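Long-range contacts in glutathione S-transferase (Rhodospirillum rubrum F11, PDB 4O7H), which probably catalyses the conjugation of glutathione to electrophilic substrates: residues 117-122 with 208-213; 135-140 with 178-183; 2-7 with 51-56. One frame throughout, in Å; residues are numbered along the deposited sequence.

Contact 1 of 3, residues 117-122 with 208-213; sequences KRVISG and ISPIRP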
loop_
_atom_site.group_PDB
_atom_site.type_symbol
_atom_site.label_atom_id
_atom_site.label_comp_id
_atom_site.label_asym_id
_atom_site.label_seq_id
_atom_site.Cartn_x
_atom_site.Cartn_y
_atom_site.Cartn_z
ATOM N N LYS A 117 10.038 -9.465 18.060
ATOM C CA LYS A 117 10.604 -9.146 19.373
ATOM C C LYS A 117 11.489 -10.242 19.878
ATOM O O LYS A 117 12.469 -9.971 20.578
ATOM C CB LYS A 117 9.530 -8.835 20.389
ATOM C CG LYS A 117 9.080 -7.393 20.287
ATOM C CD LYS A 117 8.492 -6.876 21.583
ATOM C CE LYS A 117 7.321 -5.970 21.280
ATOM N NZ LYS A 117 6.824 -5.169 22.430
ATOM N N ARG A 118 11.167 -11.478 19.524
ATOM C CA ARG A 118 11.992 -12.595 19.936
ATOM C C ARG A 118 13.264 -12.666 19.112
ATOM O O ARG A 118 14.327 -13.051 19.613
ATOM C CB ARG A 118 11.201 -13.890 19.854
ATOM C CG ARG A 118 10.062 -13.963 20.858
ATOM C CD ARG A 118 9.409 -15.325 20.810
ATOM N NE ARG A 118 10.388 -16.412 20.883
ATOM C CZ ARG A 118 10.075 -17.695 20.716
ATOM N NH1 ARG A 118 8.820 -18.044 20.492
ATOM N NH2 ARG A 118 11.012 -18.630 20.788
ATOM N N VAL A 119 13.183 -12.274 17.843
ATOM C CA VAL A 119 14.369 -12.242 17.017
ATOM C C VAL A 119 15.403 -11.207 17.501
ATOM O O VAL A 119 16.591 -11.485 17.466
ATOM C CB VAL A 119 14.032 -11.989 15.534
ATOM C CG1 VAL A 119 15.302 -11.777 14.753
ATOM C CG2 VAL A 119 13.264 -13.164 14.977
ATOM N N ILE A 120 14.950 -10.030 17.930
ATOM C CA ILE A 120 15.858 -8.963 18.422
ATOM C C ILE A 120 15.808 -8.863 19.967
ATOM O O ILE A 120 15.141 -9.669 20.626
ATOM C CB ILE A 120 15.525 -7.577 17.807
ATOM C CG1 ILE A 120 14.297 -6.966 18.477
ATOM C CG2 ILE A 120 15.296 -7.677 16.307
ATOM C CD1 ILE A 120 13.648 -5.839 17.704
ATOM N N SER A 121 16.489 -7.879 20.552
ATOM C CA SER A 121 16.418 -7.678 22.014
ATOM C C SER A 121 15.000 -7.283 22.482
ATOM O O SER A 121 14.728 -7.203 23.678
ATOM C CB SER A 121 17.410 -6.583 22.463
ATOM O OG SER A 121 18.751 -6.846 22.058
ATOM N N GLY A 122 14.102 -7.087 21.522
ATOM C CA GLY A 122 12.896 -6.256 21.663
ATOM C C GLY A 122 12.108 -6.200 22.959
ATOM O O GLY A 122 11.453 -5.189 23.240
ATOM N N ILE A 208 12.754 -19.074 11.061
ATOM C CA ILE A 208 13.271 -17.822 11.487
ATOM C C ILE A 208 13.704 -18.043 12.948
ATOM O O ILE A 208 12.876 -18.137 13.850
ATOM C CB ILE A 208 12.192 -16.740 11.367
ATOM C CG1 ILE A 208 11.764 -16.609 9.899
ATOM C CG2 ILE A 208 12.721 -15.424 11.890
ATOM C CD1 ILE A 208 10.288 -16.745 9.699
ATOM N N SER A 209 15.014 -18.116 13.153
ATOM C CA SER A 209 15.569 -18.304 14.489
ATOM C C SER A 209 15.211 -17.118 15.385
ATOM O O SER A 209 15.239 -15.968 14.943
ATOM C CB SER A 209 17.081 -18.456 14.374
ATOM O OG SER A 209 17.659 -18.539 15.667
ATOM N N PRO A 210 14.872 -17.375 16.654
ATOM C CA PRO A 210 14.853 -18.637 17.373
ATOM C C PRO A 210 13.435 -19.187 17.548
ATOM O O PRO A 210 13.147 -19.881 18.539
ATOM C CB PRO A 210 15.375 -18.216 18.749
ATOM C CG PRO A 210 14.709 -16.900 18.962
ATOM C CD PRO A 210 14.687 -16.247 17.584
ATOM N N ILE A 211 12.522 -18.824 16.650
ATOM C CA ILE A 211 11.141 -19.224 16.857
ATOM C C ILE A 211 10.849 -20.557 16.144
ATOM O O ILE A 211 11.148 -20.730 14.966
ATOM C CB ILE A 211 10.144 -18.149 16.379
ATOM C CG1 ILE A 211 10.411 -16.809 17.077
ATOM C CG2 ILE A 211 8.725 -18.587 16.658
ATOM C CD1 ILE A 211 11.062 -15.773 16.194
ATOM N N ARG A 212 10.328 -21.518 16.890
ATOM C CA ARG A 212 9.981 -22.817 16.312
ATOM C C ARG A 212 8.547 -22.661 15.822
ATOM O O ARG A 212 7.729 -22.194 16.583
ATOM C CB ARG A 212 10.059 -23.900 17.405
ATOM C CG ARG A 212 11.480 -24.132 17.921
ATOM N N PRO A 213 8.251 -22.952 14.532
ATOM C CA PRO A 213 6.835 -22.803 14.198
ATOM C C PRO A 213 6.043 -23.950 14.818
ATOM O O PRO A 213 6.638 -24.920 15.326
ATOM C CB PRO A 213 6.803 -22.931 12.668
ATOM C CG PRO A 213 7.983 -23.751 12.353
ATOM C CD PRO A 213 9.036 -23.395 13.368
#

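Contact 2 of 3, residues 135-140 with 178-183; sequences ANVHTH and DVPWED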
loop_
_atom_site.group_PDB
_atom_site.type_symbol
_atom_site.label_atom_id
_atom_site.label_comp_id
_atom_site.label_asym_id
_atom_site.label_seq_id
_atom_site.Cartn_x
_atom_site.Cartn_y
_atom_site.Cartn_z
ATOM N N ALA A 135 -8.294 -11.312 17.774
ATOM C CA ALA A 135 -9.729 -11.121 17.571
ATOM C C ALA A 135 -10.044 -10.744 16.126
ATOM O O ALA A 135 -11.008 -11.215 15.546
ATOM C CB ALA A 135 -10.244 -10.059 18.522
ATOM N N ASN A 136 -9.200 -9.891 15.555
ATOM C CA ASN A 136 -9.418 -9.323 14.229
ATOM C C ASN A 136 -9.227 -10.341 13.134
ATOM O O ASN A 136 -9.873 -10.272 12.094
ATOM C CB ASN A 136 -8.433 -8.165 13.997
ATOM C CG ASN A 136 -8.797 -6.913 14.787
ATOM O OD1 ASN A 136 -9.947 -6.751 15.184
ATOM N ND2 ASN A 136 -7.853 -6.064 15.005
ATOM N N VAL A 137 -8.412 -11.358 13.370
ATOM C CA VAL A 137 -8.195 -12.358 12.300
ATOM C C VAL A 137 -9.492 -13.114 12.000
ATOM O O VAL A 137 -9.731 -13.525 10.888
ATOM C CB VAL A 137 -7.015 -13.328 12.586
ATOM C CG1 VAL A 137 -7.345 -14.359 13.622
ATOM C CG2 VAL A 137 -6.598 -14.036 11.286
ATOM N N HIS A 138 -10.379 -13.248 12.987
ATOM C CA HIS A 138 -11.663 -13.880 12.698
ATOM C C HIS A 138 -12.486 -13.168 11.582
ATOM O O HIS A 138 -13.077 -13.824 10.742
ATOM C CB HIS A 138 -12.508 -13.937 13.969
ATOM C CG HIS A 138 -12.069 -14.977 14.939
ATOM N ND1 HIS A 138 -12.476 -16.287 14.864
ATOM C CD2 HIS A 138 -11.259 -14.895 16.016
ATOM C CE1 HIS A 138 -11.934 -16.971 15.850
ATOM N NE2 HIS A 138 -11.184 -16.154 16.556
ATOM N N THR A 139 -12.563 -11.848 11.616
ATOM C CA THR A 139 -13.349 -11.088 10.636
ATOM C C THR A 139 -12.807 -11.323 9.239
ATOM O O THR A 139 -13.556 -11.505 8.279
ATOM C CB THR A 139 -13.279 -9.592 10.943
ATOM O OG1 THR A 139 -13.546 -9.380 12.347
ATOM C CG2 THR A 139 -14.249 -8.835 10.114
ATOM N N HIS A 140 -11.477 -11.347 9.149
ATOM C CA HIS A 140 -10.831 -11.636 7.858
ATOM C C HIS A 140 -11.037 -13.036 7.339
ATOM O O HIS A 140 -11.219 -13.236 6.128
ATOM C CB HIS A 140 -9.357 -11.302 7.927
ATOM C CG HIS A 140 -9.133 -9.843 8.075
ATOM N ND1 HIS A 140 -9.091 -8.993 6.986
ATOM C CD2 HIS A 140 -8.999 -9.069 9.175
ATOM C CE1 HIS A 140 -8.960 -7.750 7.419
ATOM N NE2 HIS A 140 -8.927 -7.766 8.741
ATOM N N ASP A 178 -1.299 -18.390 15.704
ATOM C CA ASP A 178 -2.459 -17.629 16.080
ATOM C C ASP A 178 -3.656 -17.664 15.106
ATOM O O ASP A 178 -4.557 -16.825 15.232
ATOM C CB ASP A 178 -2.024 -16.165 16.330
ATOM C CG ASP A 178 -1.258 -16.004 17.639
ATOM O OD1 ASP A 178 -1.707 -16.620 18.630
ATOM O OD2 ASP A 178 -0.201 -15.325 17.650
ATOM N N VAL A 179 -3.671 -18.601 14.145
ATOM C CA VAL A 179 -4.823 -18.697 13.260
ATOM C C VAL A 179 -5.850 -19.693 13.796
ATOM O O VAL A 179 -5.523 -20.868 13.953
ATOM C CB VAL A 179 -4.454 -19.095 11.835
ATOM C CG1 VAL A 179 -5.638 -18.929 10.961
ATOM C CG2 VAL A 179 -3.307 -18.246 11.300
ATOM N N PRO A 180 -7.103 -19.243 14.010
ATOM C CA PRO A 180 -8.189 -20.131 14.482
ATOM C C PRO A 180 -8.835 -20.881 13.333
ATOM O O PRO A 180 -10.012 -20.668 12.960
ATOM C CB PRO A 180 -9.141 -19.132 15.158
ATOM C CG PRO A 180 -9.009 -17.907 14.323
ATOM C CD PRO A 180 -7.557 -17.836 13.938
ATOM N N TRP A 181 -8.050 -21.747 12.713
ATOM C CA TRP A 181 -8.441 -22.402 11.487
ATOM C C TRP A 181 -9.780 -23.144 11.608
ATOM O O TRP A 181 -10.607 -23.107 10.696
ATOM C CB TRP A 181 -7.392 -23.403 11.018
ATOM C CG TRP A 181 -6.096 -22.821 10.549
ATOM C CD1 TRP A 181 -4.890 -23.004 11.100
ATOM C CD2 TRP A 181 -5.895 -21.965 9.407
ATOM N NE1 TRP A 181 -3.927 -22.320 10.386
ATOM C CE2 TRP A 181 -4.513 -21.695 9.329
ATOM C CE3 TRP A 181 -6.740 -21.436 8.448
ATOM C CZ2 TRP A 181 -3.966 -20.868 8.347
ATOM C CZ3 TRP A 181 -6.190 -20.629 7.440
ATOM C CH2 TRP A 181 -4.812 -20.371 7.410
ATOM N N GLU A 182 -9.980 -23.841 12.713
ATOM C CA GLU A 182 -11.158 -24.703 12.754
ATOM C C GLU A 182 -12.445 -23.910 12.978
ATOM O O GLU A 182 -13.551 -24.430 12.805
ATOM C CB GLU A 182 -10.972 -25.791 13.799
ATOM C CG GLU A 182 -9.830 -26.749 13.433
ATOM C CD GLU A 182 -10.146 -27.728 12.314
ATOM O OE1 GLU A 182 -11.187 -27.619 11.610
ATOM O OE2 GLU A 182 -9.354 -28.668 12.126
ATOM N N ASP A 183 -12.319 -22.637 13.333
ATOM C CA ASP A 183 -13.505 -21.780 13.363
ATOM C C ASP A 183 -13.957 -21.333 11.959
ATOM O O ASP A 183 -15.024 -20.718 11.804
ATOM C CB ASP A 183 -13.279 -20.566 14.243
ATOM C CG ASP A 183 -13.209 -20.920 15.696
ATOM O OD1 ASP A 183 -13.901 -21.870 16.076
ATOM O OD2 ASP A 183 -12.485 -20.244 16.429
#

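Contact 3 of 3, residues 2-7 with 51-56; sequences RRLYHH and PVLVEA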
loop_
_atom_site.group_PDB
_atom_site.type_symbol
_atom_site.label_atom_id
_atom_site.label_comp_id
_atom_site.label_asym_id
_atom_site.label_seq_id
_atom_site.Cartn_x
_atom_site.Cartn_y
_atom_site.Cartn_z
ATOM N N ARG A 2 19.556 -13.362 -11.258
ATOM C CA ARG A 2 18.433 -12.629 -10.618
ATOM C C ARG A 2 18.397 -12.912 -9.143
ATOM O O ARG A 2 18.526 -14.052 -8.730
ATOM C CB ARG A 2 17.141 -13.104 -11.279
ATOM C CG ARG A 2 15.868 -12.521 -10.748
ATOM C CD ARG A 2 14.622 -13.066 -11.403
ATOM N NE ARG A 2 14.524 -12.859 -12.829
ATOM C CZ ARG A 2 14.553 -13.813 -13.768
ATOM N NH1 ARG A 2 14.675 -15.076 -13.428
ATOM N NH2 ARG A 2 14.409 -13.488 -15.028
ATOM N N ARG A 3 18.170 -11.888 -8.314
ATOM C CA ARG A 3 18.267 -12.034 -6.857
ATOM C C ARG A 3 17.138 -11.297 -6.167
ATOM O O ARG A 3 16.676 -10.235 -6.654
ATOM C CB ARG A 3 19.584 -11.465 -6.386
ATOM C CG ARG A 3 19.779 -11.208 -4.939
ATOM C CD ARG A 3 21.078 -10.358 -4.932
ATOM N NE ARG A 3 22.178 -11.274 -5.252
ATOM C CZ ARG A 3 23.379 -11.177 -4.738
ATOM N NH1 ARG A 3 23.663 -10.140 -3.981
ATOM N NH2 ARG A 3 24.273 -12.121 -4.968
ATOM N N LEU A 4 16.690 -11.876 -5.072
ATOM C CA LEU A 4 15.684 -11.233 -4.224
ATOM C C LEU A 4 16.227 -11.066 -2.808
ATOM O O LEU A 4 16.575 -12.047 -2.106
ATOM C CB LEU A 4 14.392 -12.082 -4.197
ATOM C CG LEU A 4 13.287 -11.409 -3.406
ATOM C CD1 LEU A 4 12.733 -10.254 -4.211
ATOM C CD2 LEU A 4 12.226 -12.394 -2.969
ATOM N N TYR A 5 16.324 -9.825 -2.374
ATOM C CA TYR A 5 16.586 -9.510 -0.993
ATOM C C TYR A 5 15.307 -9.670 -0.204
ATOM O O TYR A 5 14.253 -9.040 -0.528
ATOM C CB TYR A 5 17.174 -8.093 -0.830
ATOM C CG TYR A 5 18.574 -7.937 -1.386
ATOM C CD1 TYR A 5 18.782 -7.630 -2.725
ATOM C CD2 TYR A 5 19.675 -8.162 -0.584
ATOM C CE1 TYR A 5 20.047 -7.516 -3.254
ATOM C CE2 TYR A 5 20.944 -8.065 -1.097
ATOM C CZ TYR A 5 21.127 -7.761 -2.420
ATOM O OH TYR A 5 22.423 -7.637 -2.957
ATOM N N HIS A 6 15.363 -10.477 0.848
ATOM C CA HIS A 6 14.150 -10.814 1.578
ATOM C C HIS A 6 14.458 -11.069 3.063
ATOM O O HIS A 6 15.630 -11.155 3.475
ATOM C CB HIS A 6 13.488 -12.062 0.969
ATOM C CG HIS A 6 14.077 -13.354 1.441
ATOM N ND1 HIS A 6 13.441 -14.154 2.362
ATOM C CD2 HIS A 6 15.226 -13.984 1.113
ATOM C CE1 HIS A 6 14.199 -15.204 2.621
ATOM N NE2 HIS A 6 15.284 -15.135 1.867
ATOM N N HIS A 7 13.421 -11.257 3.838
ATOM C CA HIS A 7 13.540 -11.927 5.112
ATOM C C HIS A 7 12.254 -12.621 5.419
ATOM O O HIS A 7 11.192 -12.250 4.910
ATOM C CB HIS A 7 14.054 -11.049 6.244
ATOM C CG HIS A 7 13.187 -9.925 6.640
ATOM N ND1 HIS A 7 12.009 -10.092 7.333
ATOM C CD2 HIS A 7 13.377 -8.584 6.554
ATOM C CE1 HIS A 7 11.481 -8.911 7.615
ATOM N NE2 HIS A 7 12.299 -7.976 7.161
ATOM N N PRO A 51 10.866 -6.414 0.217
ATOM C CA PRO A 51 11.740 -7.006 -0.810
ATOM C C PRO A 51 12.365 -6.018 -1.760
ATOM O O PRO A 51 11.844 -4.907 -2.011
ATOM C CB PRO A 51 10.809 -7.910 -1.600
ATOM C CG PRO A 51 9.472 -7.215 -1.493
ATOM C CD PRO A 51 9.438 -6.576 -0.140
ATOM N N VAL A 52 13.522 -6.432 -2.292
ATOM C CA VAL A 52 14.139 -5.741 -3.412
ATOM C C VAL A 52 14.548 -6.815 -4.439
ATOM O O VAL A 52 15.249 -7.788 -4.066
ATOM C CB VAL A 52 15.404 -4.971 -2.976
ATOM C CG1 VAL A 52 16.038 -4.280 -4.162
ATOM C CG2 VAL A 52 15.032 -3.934 -1.921
ATOM N N LEU A 53 14.143 -6.639 -5.680
ATOM C CA LEU A 53 14.517 -7.520 -6.780
ATOM C C LEU A 53 15.629 -6.877 -7.602
ATOM O O LEU A 53 15.505 -5.692 -7.991
ATOM C CB LEU A 53 13.316 -7.797 -7.666
ATOM C CG LEU A 53 13.482 -8.708 -8.894
ATOM C CD1 LEU A 53 13.682 -10.156 -8.471
ATOM C CD2 LEU A 53 12.303 -8.543 -9.813
ATOM N N VAL A 54 16.695 -7.651 -7.865
ATOM C CA VAL A 54 17.785 -7.179 -8.765
ATOM C C VAL A 54 17.917 -8.193 -9.924
ATOM O O VAL A 54 18.160 -9.405 -9.707
ATOM C CB VAL A 54 19.117 -6.995 -8.035
ATOM C CG1 VAL A 54 20.142 -6.352 -8.975
ATOM C CG2 VAL A 54 18.921 -6.201 -6.749
ATOM N N GLU A 55 17.628 -7.720 -11.120
ATOM C CA GLU A 55 17.752 -8.535 -12.310
ATOM C C GLU A 55 19.239 -8.724 -12.632
ATOM O O GLU A 55 20.078 -8.015 -12.135
ATOM C CB GLU A 55 17.037 -7.911 -13.497
ATOM C CG GLU A 55 15.518 -7.809 -13.371
ATOM C CD GLU A 55 14.786 -9.093 -13.694
ATOM O OE1 GLU A 55 15.340 -10.192 -13.460
ATOM O OE2 GLU A 55 13.656 -8.981 -14.205
ATOM N N ALA A 56 19.517 -9.725 -13.455
ATOM C CA ALA A 56 20.915 -10.027 -13.832
ATOM C C ALA A 56 21.646 -8.839 -14.477
ATOM O O ALA A 56 22.876 -8.723 -14.329
ATOM C CB ALA A 56 20.909 -11.241 -14.753
#

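Contact 1 of 3, residues 117-122 with 208-213
Val119 and Arg118, at the C-terminal end of helix 85-119, meet residues 208-211 of the loop that follows helix 201-205, a surface contact without a cross-segment hydrogen bond. The apolar part centres on Val119 CG2. This methyl, anti to the carbonyl carbon and beside the backbone N, lies 3.6 Å from Ile211 CD1, the two side chains crossing at about a right angle. The same CG2 touches Ile208 CG2 at 3.9 Å and comes within 3.4 Å of the carbonyl oxygen Ser209 O. The ring of Pro210, which follows a cis peptide bond, packs by its CD against the backbone of the helix end, 4.1 Å from Val119 CA.

The second kind of interaction is a charged group laid on an aliphatic one. The Arg118 chain bends at chi3 (50°), which sets NE; one face of the guanidinium lies on Ile211, whose CG1 is 3.7 Å above the plane, over its centre. Arg118 NH1 lies near Ile211 CG2. Arg118 NH2 approaches Pro210 O at 3.3 Å, but the angle is too poor for a hydrogen bond.

Within the loop, Ile211 N donates to Ile208 O at 2.9 Å across the cis-proline turn. Tyr175 OH, from helix 161-175, hydrogen-bonds with Ile208 N and Ile211 O, while Val119 also touches Trp35. The contact thus joins the C-terminal tail to the end of a long helix through methyl groups and the flat side of an arginine, so the fit probably rests mainly on shape, with N and O of Ile208 and Ile211 bonded within the loop or to Tyr175.

Contact 2 of 3, residues 135-140 with 178-183
This is a small, partly buried apolar contact inside the all-helical C-terminal domain, where His138 and Val137 of helix 127-150 receive Pro180 from the connection between helices 161-175 and 185-195. Pro180, the centre of an inverse gamma turn, lays its CG over one face of the imidazole in a CH-pi contact, 3.7 Å from the ring centroid and 24° off the normal. The carbon is offset toward the rim, nearest His138 CE1. Val137 meets the same proline tip to tip: its CG1 sits between the backbone N and the carbonyl carbon (chi1 75°) and presses on Pro180 CD at 3.5 Å, tighter than usual for two carbons. At the ring edge, Asp183 OD2 lies near the plane, 3.4 Å from His138 CE1; the carboxylate is turned 33° from the ring, and no hydrogen bond forms. An alanine in place of His138 would probably leave Pro180 CG without the ring it packs on, opening a gap between helix and turn, and Asp183 OD2 without its neighbour at CE1. Around this contact, Leu141 of helix 127-150 also touches Pro180, Val106 of helix 85-119 backs Val137, and Asp178 forms salt bridges with Arg134 and with Lys114 of helix 85-119.

Contact 3 of 3, residues 2-7 with 51-56
Leu4 and Tyr5 pair with Leu53 and Val52 in the antiparallel half of the mixed sheet of the thioredoxin-like N-terminal domain, where strand 3-6 runs beside strand 52-54. Arg3 with Val54 and Tyr5 with Val52 are hydrogen-bonded pairs, flanking the non-hydrogen-bonded pair Leu4 with Leu53. The bonds include Val54 N to Arg3 O at 2.9 Å, nearly straight at 174°, and a longer one from Val52 N to Tyr5 O at 3.2 Å. Pro51, preceded by a cis peptide bond as is the proline before this strand in the thioredoxin fold, puts its CA 3.2 Å from Tyr5 O.

Leu4 CG is anti to the backbone N (chi1 -176°), and Leu4 CD1 lies 4.0 Å from Pro51 CB on the face covered by helix 11-22. On the other, toward Met44, Val54 CG2 meets the edge of the Tyr5 ring at CE1, 3.9 Å away. Arg3 NH1 donates to Tyr5 OH, while Arg3 NH2 pairs with Glu28.

Beyond the strands, Arg2 and Glu55 run side by side. Arg2 NH1 bonds Asp26 O and NH2 bonds Tyr75 OH; Tyr70 and Tyr75 bond Glu55 OE2. In the salt bridge Arg2 NE reaches Glu55 OE1 on its syn side at 2.9 Å, the guanidinium and carboxylate planes 62° apart.

Contact 3 belongs to the N-terminal domain, whereas contacts 1 and 2 lie among the helices and connecting loops of the C-terminal part, with contact 2 nested in the chain loop that contact 1 closes. Contacts 2 and 3 stand on opposite sides of the chain's centre, their centres about 32 Å apart. Contact 1 is a surface contact; the other two are partly buried. They differ accordingly: strand pairing and a salt bridge hold 2-7 to 51-56, while the two helix-to-loop contacts have no hydrogen bond across them: contact 1 sets an isoleucine against a guanidinium, contact 2 a proline against an imidazole. Helix 85-119 supplies contact 1 directly and backs contact 2.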